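Local coordinates for hypothetical protein TM1012 (PDB 2EWR) that probably acts as a nucleotidyltransferase of the polymerase beta-like superfamily, related to aminoglycoside 2''-adenylyltransferases, though its substrate is not established, at residues E63-I68 with K78-S83; R70-F75 with L95-I100. All coordinates share one frame; numbering follows the deposited sequence.

Interaction 1: residues E63-I68 with K78-S83; sequences EGAYEI and KKVRFS. With EDO (1,2-ethanediol), chain B.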
ATOM      1  N   GLU A  63     -10.975   9.978  -2.065  1.00  5.70           N
ATOM      2  CA  GLU A  63     -12.193   9.626  -1.375  1.00  7.81           C
ATOM      3  C   GLU A  63     -12.024   8.375  -0.493  1.00  6.84           C
ATOM      4  O   GLU A  63     -12.533   8.287   0.615  1.00  7.58           O
ATOM      5  CB  GLU A  63     -13.287   9.431  -2.404  1.00  9.68           C
ATOM      6  CG  GLU A  63     -13.735  10.772  -2.930  1.00 18.91           C
ATOM      7  N   GLY A  64     -11.279   7.415  -1.037  1.00  6.19           N
ATOM      8  CA  GLY A  64     -11.055   6.162  -0.379  1.00  5.42           C
ATOM      9  C   GLY A  64     -10.358   6.322   0.955  1.00  5.09           C
ATOM     10  O   GLY A  64     -10.633   5.586   1.908  1.00  5.73           O
ATOM     11  N   ALA A  65      -9.443   7.280   1.031  1.00  4.30           N
ATOM     12  CA  ALA A  65      -8.676   7.436   2.252  1.00  5.26           C
ATOM     13  C   ALA A  65      -9.598   7.857   3.386  1.00  5.07           C
ATOM     14  O   ALA A  65      -9.533   7.286   4.475  1.00  6.05           O
ATOM     15  CB  ALA A  65      -7.513   8.402   2.027  1.00  5.94           C
ATOM     16  N   TYR A  66     -10.483   8.809   3.103  1.00  6.10           N
ATOM     17  CA  TYR A  66     -11.420   9.312   4.112  1.00  5.10           C
ATOM     18  C   TYR A  66     -12.438   8.235   4.449  1.00  6.41           C
ATOM     19  O   TYR A  66     -12.860   8.108   5.624  1.00  6.05           O
ATOM     20  CB  TYR A  66     -12.042  10.632   3.657  1.00  5.49           C
ATOM     21  CG  TYR A  66     -11.001  11.700   3.535  1.00  6.32           C
ATOM     22  CD1 TYR A  66     -10.594  12.421   4.654  1.00  8.78           C
ATOM     23  CD2 TYR A  66     -10.363  11.941   2.334  1.00  5.48           C
ATOM     24  CE1 TYR A  66      -9.582  13.370   4.572  1.00  6.47           C
ATOM     25  CE2 TYR A  66      -9.332  12.880   2.224  1.00  5.65           C
ATOM     26  CZ  TYR A  66      -8.963  13.607   3.351  1.00  6.54           C
ATOM     27  OH  TYR A  66      -7.948  14.510   3.214  1.00  8.73           O
ATOM     28  N   GLU A  67     -12.817   7.441   3.461  1.00  5.76           N
ATOM     29  CA  GLU A  67     -13.752   6.327   3.712  1.00  6.14           C
ATOM     30  C   GLU A  67     -13.136   5.257   4.581  1.00  5.20           C
ATOM     31  O   GLU A  67     -13.807   4.692   5.473  1.00  6.25           O
ATOM     32  CB  GLU A  67     -14.280   5.729   2.401  1.00  9.97           C
ATOM     33  CG  GLU A  67     -15.457   6.449   1.863  1.00 19.45           C
ATOM     34  CD  GLU A  67     -16.684   6.187   2.756  1.00 19.24           C
ATOM     35  OE1 GLU A  67     -17.279   5.105   2.659  1.00 30.45           O
ATOM     36  OE2 GLU A  67     -16.984   7.022   3.605  1.00 24.48           O
ATOM     37  N   ILE A  68     -11.868   4.921   4.322  1.00  4.95           N
ATOM     38  CA  ILE A  68     -11.183   3.958   5.158  1.00  5.63           C
ATOM     39  C   ILE A  68     -11.076   4.431   6.618  1.00  6.27           C
ATOM     40  O   ILE A  68     -11.328   3.656   7.579  1.00  6.85           O
ATOM     41  CB  ILE A  68      -9.781   3.615   4.568  1.00  6.00           C
ATOM     42  CG1 ILE A  68      -9.964   2.794   3.313  1.00  6.10           C
ATOM     43  CG2 ILE A  68      -8.900   2.858   5.578  1.00  7.51           C
ATOM     44  CD1 ILE A  68      -8.690   2.565   2.493  1.00  8.74           C
ATOM     45  N   LYS A  78      -3.894   8.545  13.361  1.00  5.51           N
ATOM     46  CA  LYS A  78      -3.712   9.818  12.677  1.00  4.04           C
ATOM     47  C   LYS A  78      -4.869   9.997  11.692  1.00  4.70           C
ATOM     48  O   LYS A  78      -5.060   9.169  10.771  1.00  3.97           O
ATOM     49  CB  LYS A  78      -2.364   9.887  11.925  1.00  4.42           C
ATOM     50  CG  LYS A  78      -2.177  11.232  11.189  1.00  6.98           C
ATOM     51  CD  LYS A  78      -1.013  11.213  10.190  1.00  8.66           C
ATOM     52  CE  LYS A  78      -0.858  12.518   9.473  1.00 12.90           C
ATOM     53  NZ  LYS A  78      -2.070  13.011   8.750  1.00 12.20           N
ATOM     54  N   LYS A  79      -5.659  11.051  11.874  1.00  6.05           N
ATOM     55  CA  LYS A  79      -6.760  11.296  10.955  1.00  5.04           C
ATOM     56  C   LYS A  79      -6.165  11.636   9.599  1.00  5.80           C
ATOM     57  O   LYS A  79      -5.103  12.226   9.486  1.00  5.85           O
ATOM     58  CB  LYS A  79      -7.642  12.435  11.439  1.00  6.02           C
ATOM     59  CG  LYS A  79      -8.359  12.091  12.709  1.00  7.32           C
ATOM     60  CD  LYS A  79      -9.257  13.163  13.216  1.00  9.95           C
ATOM     61  CE  LYS A  79      -9.939  12.705  14.494  1.00 13.94           C
ATOM     62  NZ  LYS A  79     -10.710  13.821  15.168  1.00 19.97           N
ATOM     63  N   VAL A  80      -6.878  11.239   8.554  1.00  5.96           N
ATOM     64  CA  VAL A  80      -6.448  11.520   7.199  1.00  6.00           C
ATOM     65  C   VAL A  80      -6.437  13.010   6.927  1.00  5.67           C
ATOM     66  O   VAL A  80      -7.414  13.739   7.172  1.00  5.40           O
ATOM     67  CB  VAL A  80      -7.350  10.799   6.165  1.00  3.99           C
ATOM     68  CG1 VAL A  80      -6.936  11.177   4.766  1.00  5.36           C
ATOM     69  CG2 VAL A  80      -7.204   9.301   6.372  1.00  6.63           C
ATOM     70  N   ARG A  81      -5.328  13.470   6.381  1.00  6.18           N
ATOM     71  CA  ARG A  81      -5.199  14.838   5.930  1.00  6.50           C
ATOM     72  C   ARG A  81      -4.183  14.920   4.814  1.00  5.92           C
ATOM     73  O   ARG A  81      -3.257  14.147   4.785  1.00  6.48           O
ATOM     74  CB  ARG A  81      -4.698  15.685   7.108  1.00  8.74           C
ATOM     75  CG  ARG A  81      -4.463  17.115   6.881  1.00 17.96           C
ATOM     76  CD  ARG A  81      -3.952  17.736   8.174  1.00 18.02           C
ATOM     77  NE  ARG A  81      -5.001  17.751   9.179  1.00 20.95           N
ATOM     78  CZ  ARG A  81      -5.711  18.825   9.547  1.00 21.18           C
ATOM     79  NH1 ARG A  81      -5.490  20.030   9.015  1.00 22.59           N
ATOM     80  NH2 ARG A  81      -6.639  18.684  10.480  1.00 25.61           N
ATOM     81  N   PHE A  82      -4.358  15.885   3.925  1.00  7.14           N
ATOM     82  CA  PHE A  82      -3.377  16.098   2.887  1.00  6.80           C
ATOM     83  C   PHE A  82      -2.038  16.462   3.536  1.00  9.24           C
ATOM     84  O   PHE A  82      -1.980  17.414   4.349  1.00 10.92           O
ATOM     85  CB  PHE A  82      -3.810  17.164   1.860  1.00  8.82           C
ATOM     86  CG  PHE A  82      -2.795  17.371   0.792  1.00 10.50           C
ATOM     87  CD1 PHE A  82      -2.698  16.477  -0.250  1.00 10.64           C
ATOM     88  CD2 PHE A  82      -1.888  18.412   0.871  1.00 12.60           C
ATOM     89  CE1 PHE A  82      -1.726  16.650  -1.226  1.00 13.40           C
ATOM     90  CE2 PHE A  82      -0.912  18.590  -0.104  1.00 14.37           C
ATOM     91  CZ  PHE A  82      -0.838  17.698  -1.144  1.00 10.91           C
ATOM     92  N   SER A  83      -0.978  15.751   3.132  1.00 10.05           N
ATOM     93  CA  SER A  83       0.363  15.806   3.719  0.50 10.33           C
ATOM     94  C   SER A  83       1.360  15.795   2.559  1.00 11.19           C
ATOM     95  O   SER A  83       1.215  14.984   1.649  1.00 10.33           O
ATOM     96  CB  SER A  83       0.575  14.535   4.578  0.50  7.22           C
ATOM     97  OG  SER A  83       1.811  14.495   5.263  0.50 11.72           O
TER
HETATM   98  C1  EDO B 159       3.158  11.869   2.365  1.00 27.89           C
HETATM   99  O1  EDO B 159       1.776  12.201   2.240  1.00 20.06           O
HETATM  100  C2  EDO B 159       3.662  12.279   3.752  1.00 27.99           C
HETATM  101  O2  EDO B 159       3.627  13.699   3.931  1.00 26.87           O
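Val80 lays its CG1 methyl over one face of the Tyr66 ring. The methyl lies 3.6 Å from the ring centroid, 21° off the ring normal, a CH-pi contact shifted toward the rim. The closest ring atom is Tyr66 CE1, 3.4 Å from Val80 CG1. CG1 of Val80 stands anti to the backbone N (chi1 176°), which turns this branch onto the tyrosine. The other branch goes to the helix backbone, with Val80 CG2 3.6 Å from Ala65 O. Ala65 CB points at the strand and meets Val80 CG1 at 3.9 Å, so this methyl touches both the alanine and the tyrosine.

Helix 63-68 and strand 79-83 run nearly antiparallel, at 159°, with no hydrogen bond between them. The hydroxyl of Tyr66 is hydrogen-bonded instead to ND1 of His91 of the adjacent strand 88-97. Further along, Ser83 O accepts a 2.9 Å hydrogen bond from O1 of an ethanediol, probably from the crystallisation liquor.

The contact packs a helix on the edge strand of the sheet. Its chemistry is apolar between the two segments, with one valine filling the angle between alanine and tyrosine, while the tyrosine's polar end is satisfied by the next strand.

Interaction 2: residues R70-F75 with L95-I100; sequences RIFSEF and LIIDGI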
ATOM      1  N   ARG A  70     -13.176   6.338   8.164  1.00  7.19           N
ATOM      2  CA  ARG A  70     -14.512   6.173   8.738  1.00  6.54           C
ATOM      3  C   ARG A  70     -14.764   4.701   9.095  1.00  7.68           C
ATOM      4  O   ARG A  70     -15.288   4.358  10.187  1.00  7.47           O
ATOM      5  CB  ARG A  70     -15.570   6.696   7.769  1.00  7.10           C
ATOM      6  CG  ARG A  70     -16.978   6.563   8.303  1.00 13.08           C
ATOM      7  CD  ARG A  70     -18.024   6.861   7.242  1.00 13.36           C
ATOM      8  NE  ARG A  70     -18.039   5.931   6.108  1.00 13.77           N
ATOM      9  CZ  ARG A  70     -18.488   4.678   6.138  1.00 24.46           C
ATOM     10  NH1 ARG A  70     -18.950   4.148   7.253  1.00 32.17           N
ATOM     11  NH2 ARG A  70     -18.456   3.953   5.035  1.00 29.55           N
ATOM     12  N   ILE A  71     -14.459   3.834   8.139  1.00  5.11           N
ATOM     13  CA  ILE A  71     -14.724   2.393   8.309  1.00  5.11           C
ATOM     14  C   ILE A  71     -13.974   1.811   9.495  1.00  6.79           C
ATOM     15  O   ILE A  71     -14.493   0.903  10.175  1.00  6.65           O
ATOM     16  CB  ILE A  71     -14.436   1.607   6.993  1.00  4.82           C
ATOM     17  CG1 ILE A  71     -15.478   2.035   5.934  1.00  5.00           C
ATOM     18  CG2 ILE A  71     -14.417   0.108   7.238  1.00  5.80           C
ATOM     19  CD1 ILE A  71     -15.072   1.691   4.519  1.00  7.77           C
ATOM     20  N   PHE A  72     -12.752   2.315   9.720  1.00  6.79           N
ATOM     21  CA  PHE A  72     -11.883   1.849  10.797  1.00  5.76           C
ATOM     22  C   PHE A  72     -11.755   2.889  11.899  1.00  5.56           C
ATOM     23  O   PHE A  72     -10.697   3.035  12.523  1.00  5.87           O
ATOM     24  CB  PHE A  72     -10.509   1.515  10.229  1.00  4.50           C
ATOM     25  CG  PHE A  72     -10.529   0.344   9.305  1.00  4.87           C
ATOM     26  CD1 PHE A  72     -10.416  -0.929   9.796  1.00  6.63           C
ATOM     27  CD2 PHE A  72     -10.641   0.518   7.940  1.00  5.26           C
ATOM     28  CE1 PHE A  72     -10.461  -2.026   8.924  1.00 10.12           C
ATOM     29  CE2 PHE A  72     -10.647  -0.552   7.081  1.00  5.69           C
ATOM     30  CZ  PHE A  72     -10.559  -1.805   7.555  1.00  7.07           C
ATOM     31  N   SER A  73     -12.846   3.618  12.133  1.00  6.57           N
ATOM     32  CA  SER A  73     -12.755   4.808  12.949  1.00  6.98           C
ATOM     33  C   SER A  73     -12.182   4.563  14.352  1.00  6.55           C
ATOM     34  O   SER A  73     -11.424   5.425  14.850  1.00  8.80           O
ATOM     35  CB  SER A  73     -14.096   5.540  13.011  1.00 10.96           C
ATOM     36  OG  SER A  73     -15.042   4.818  13.766  1.00 10.65           O
ATOM     37  N   GLU A  74     -12.487   3.416  14.971  1.00  6.17           N
ATOM     38  CA  GLU A  74     -12.002   3.150  16.334  1.00  6.98           C
ATOM     39  C   GLU A  74     -10.525   2.860  16.441  1.00  5.90           C
ATOM     40  O   GLU A  74     -10.003   2.808  17.550  1.00  9.97           O
ATOM     41  CB  GLU A  74     -12.777   2.033  17.048  1.00  7.84           C
ATOM     42  CG  GLU A  74     -12.564   0.627  16.548  1.00  7.87           C
ATOM     43  CD  GLU A  74     -13.566   0.167  15.491  1.00  8.97           C
ATOM     44  OE1 GLU A  74     -13.810   0.942  14.558  1.00 10.64           O
ATOM     45  OE2 GLU A  74     -14.096  -0.968  15.630  1.00 11.37           O
ATOM     46  N   PHE A  75      -9.844   2.658  15.308  1.00  4.87           N
ATOM     47  CA  PHE A  75      -8.446   2.306  15.219  1.00  5.15           C
ATOM     48  C   PHE A  75      -7.543   3.465  14.763  1.00  6.24           C
ATOM     49  O   PHE A  75      -6.350   3.279  14.572  1.00  6.54           O
ATOM     50  CB  PHE A  75      -8.250   1.185  14.211  1.00  5.20           C
ATOM     51  CG  PHE A  75      -9.045  -0.070  14.532  1.00  5.87           C
ATOM     52  CD1 PHE A  75      -8.685  -0.857  15.605  1.00  9.07           C
ATOM     53  CD2 PHE A  75     -10.141  -0.444  13.768  1.00  7.49           C
ATOM     54  CE1 PHE A  75      -9.381  -1.990  15.910  1.00  9.82           C
ATOM     55  CE2 PHE A  75     -10.856  -1.608  14.095  1.00  8.15           C
ATOM     56  CZ  PHE A  75     -10.447  -2.375  15.158  1.00  8.15           C
ATOM     57  N   LEU A  95      -3.874   3.973  10.988  1.00  4.45           N
ATOM     58  CA  LEU A  95      -4.539   3.117  11.945  1.00  3.91           C
ATOM     59  C   LEU A  95      -3.522   2.336  12.749  1.00  4.74           C
ATOM     60  O   LEU A  95      -2.385   2.101  12.320  1.00  5.73           O
ATOM     61  CB  LEU A  95      -5.493   2.125  11.261  1.00  5.20           C
ATOM     62  CG  LEU A  95      -6.280   2.592  10.066  1.00  6.31           C
ATOM     63  CD1 LEU A  95      -7.023   1.427   9.398  1.00  7.50           C
ATOM     64  CD2 LEU A  95      -7.248   3.672  10.518  1.00  8.37           C
ATOM     65  N   ILE A  96      -3.969   1.927  13.939  1.00  5.05           N
ATOM     66  CA  ILE A  96      -3.254   0.902  14.687  1.00  4.74           C
ATOM     67  C   ILE A  96      -4.248  -0.179  15.025  1.00  6.11           C
ATOM     68  O   ILE A  96      -5.265   0.096  15.672  1.00  6.41           O
ATOM     69  CB  ILE A  96      -2.531   1.455  15.941  1.00  6.78           C
ATOM     70  CG1 ILE A  96      -1.524   2.530  15.522  1.00  9.07           C
ATOM     71  CG2 ILE A  96      -1.876   0.299  16.696  1.00  7.87           C
ATOM     72  CD1 ILE A  96      -0.823   3.236  16.645  1.00 12.98           C
ATOM     73  N   ILE A  97      -3.989  -1.397  14.537  1.00  5.75           N
ATOM     74  CA  ILE A  97      -4.859  -2.564  14.792  1.00  7.19           C
ATOM     75  C   ILE A  97      -4.018  -3.652  15.439  1.00  6.44           C
ATOM     76  O   ILE A  97      -3.071  -4.140  14.860  1.00  6.24           O
ATOM     77  CB  ILE A  97      -5.511  -3.100  13.508  1.00  6.88           C
ATOM     78  CG1 ILE A  97      -6.264  -1.988  12.775  1.00  6.90           C
ATOM     79  CG2 ILE A  97      -6.457  -4.223  13.825  1.00  8.35           C
ATOM     80  CD1 ILE A  97      -6.780  -2.380  11.384  1.00  8.07           C
ATOM     81  N   ASP A  98      -4.372  -4.014  16.660  1.00  9.07           N
ATOM     82  CA  ASP A  98      -3.614  -5.009  17.401  1.00  8.72           C
ATOM     83  C   ASP A  98      -2.110  -4.735  17.371  1.00  8.65           C
ATOM     84  O   ASP A  98      -1.296  -5.617  17.162  1.00 10.42           O
ATOM     85  CB  ASP A  98      -3.996  -6.387  16.940  1.00 10.05           C
ATOM     86  CG  ASP A  98      -5.487  -6.666  17.182  1.00 13.09           C
ATOM     87  OD1 ASP A  98      -6.000  -6.369  18.318  1.00 14.89           O
ATOM     88  OD2 ASP A  98      -6.156  -7.132  16.232  1.00 15.16           O
ATOM     89  N   GLY A  99      -1.758  -3.475  17.600  1.00  8.29           N
ATOM     90  CA  GLY A  99      -0.360  -3.097  17.664  1.00 10.18           C
ATOM     91  C   GLY A  99       0.391  -2.948  16.362  1.00 10.03           C
ATOM     92  O   GLY A  99       1.600  -2.648  16.363  1.00 10.25           O
ATOM     93  N   ILE A 100      -0.306  -3.189  15.248  1.00  6.53           N
ATOM     94  CA  ILE A 100       0.260  -3.063  13.918  1.00  5.98           C
ATOM     95  C   ILE A 100      -0.205  -1.768  13.263  1.00  6.02           C
ATOM     96  O   ILE A 100      -1.401  -1.483  13.208  1.00  5.05           O
ATOM     97  CB  ILE A 100      -0.081  -4.279  13.066  1.00  6.40           C
ATOM     98  CG1 ILE A 100       0.652  -5.505  13.648  1.00 10.03           C
ATOM     99  CG2 ILE A 100       0.311  -4.050  11.600  1.00  9.92           C
ATOM    100  CD1 ILE A 100       0.265  -6.820  12.973  1.00 11.22           C
TER
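Phe75 O accepts a hydrogen bond from Ile96 N, the one hydrogen bond between segments 70-75 and 95-100. It is 2.8 Å long with an N-H...O angle of 164°, and the donor lies in the carbonyl plane. Leu95 CA adds a CH...O contact to the same oxygen, 3.2 Å from Phe75 O. The carbonyl is thus approached by two neighbouring residues of the strand.

Aromatic contacts come next. The CG1 branch of Ile97 lies over one face of the Phe75 ring, 4.1 Å from its centroid and 25° off the normal. It is offset toward the rim, and Phe75 CG is the nearest ring atom. The opposite face carries CG of Glu74, above the ring centre. The ring is therefore sandwiched between aliphatic carbons.

Apolar packing completes the contact. Phe72 is the first residue to leave helical geometry. Its backbone points CB at the strand, and chi1 of -67°, with CG anti to the carbonyl carbon, brings the root of the ring against Leu95 CD1. Leu95 CD1 is 3.6 Å from Phe72 CB, and the two side chains cross at about a right angle. Leu95 CB also meets Phe75 CB at 4.1 Å. Ile97 CD1 reaches Phe72 CD1 at a looser 4.2 Å. Arg28 of helix 16-29 touches both phenylalanines.

An alanine in place of Phe75 would keep the backbone bond but is likely to leave Ile97 CG1 and Glu74 CG without the ring that separates them.

The contact joins Phe72, just past helix 62-71, and the 3-10 segment 73-75 to the strand leading into the type I' hairpin turn. One nearly straight backbone bond ties the 3-10 segment to the strand, and apolar side chains close the interface around it.

In the fold
Interactions 1 and 2 both use helix 62-71 and what follows it, and their centres lie about 13 Å apart. Along the chain they cross, because 70-75 lies between 63-68 and its partner 78-83, while the partner of 70-75, segment 95-100, lies beyond. The strands reached, 76-84 and 88-97, are antiparallel neighbours at one edge of the mixed sheet. Interaction 1 places the helix body on the outermost strand; interaction 2 places the residues just after the helix on the strand next to it. The salt bridge from Glu67 to Arg70 links the two helical segments. Apart from the ethanediol at Ser83, neither contact holds a ligand. Both read as packing against the sheet in a probable nucleotidyltransferase fold.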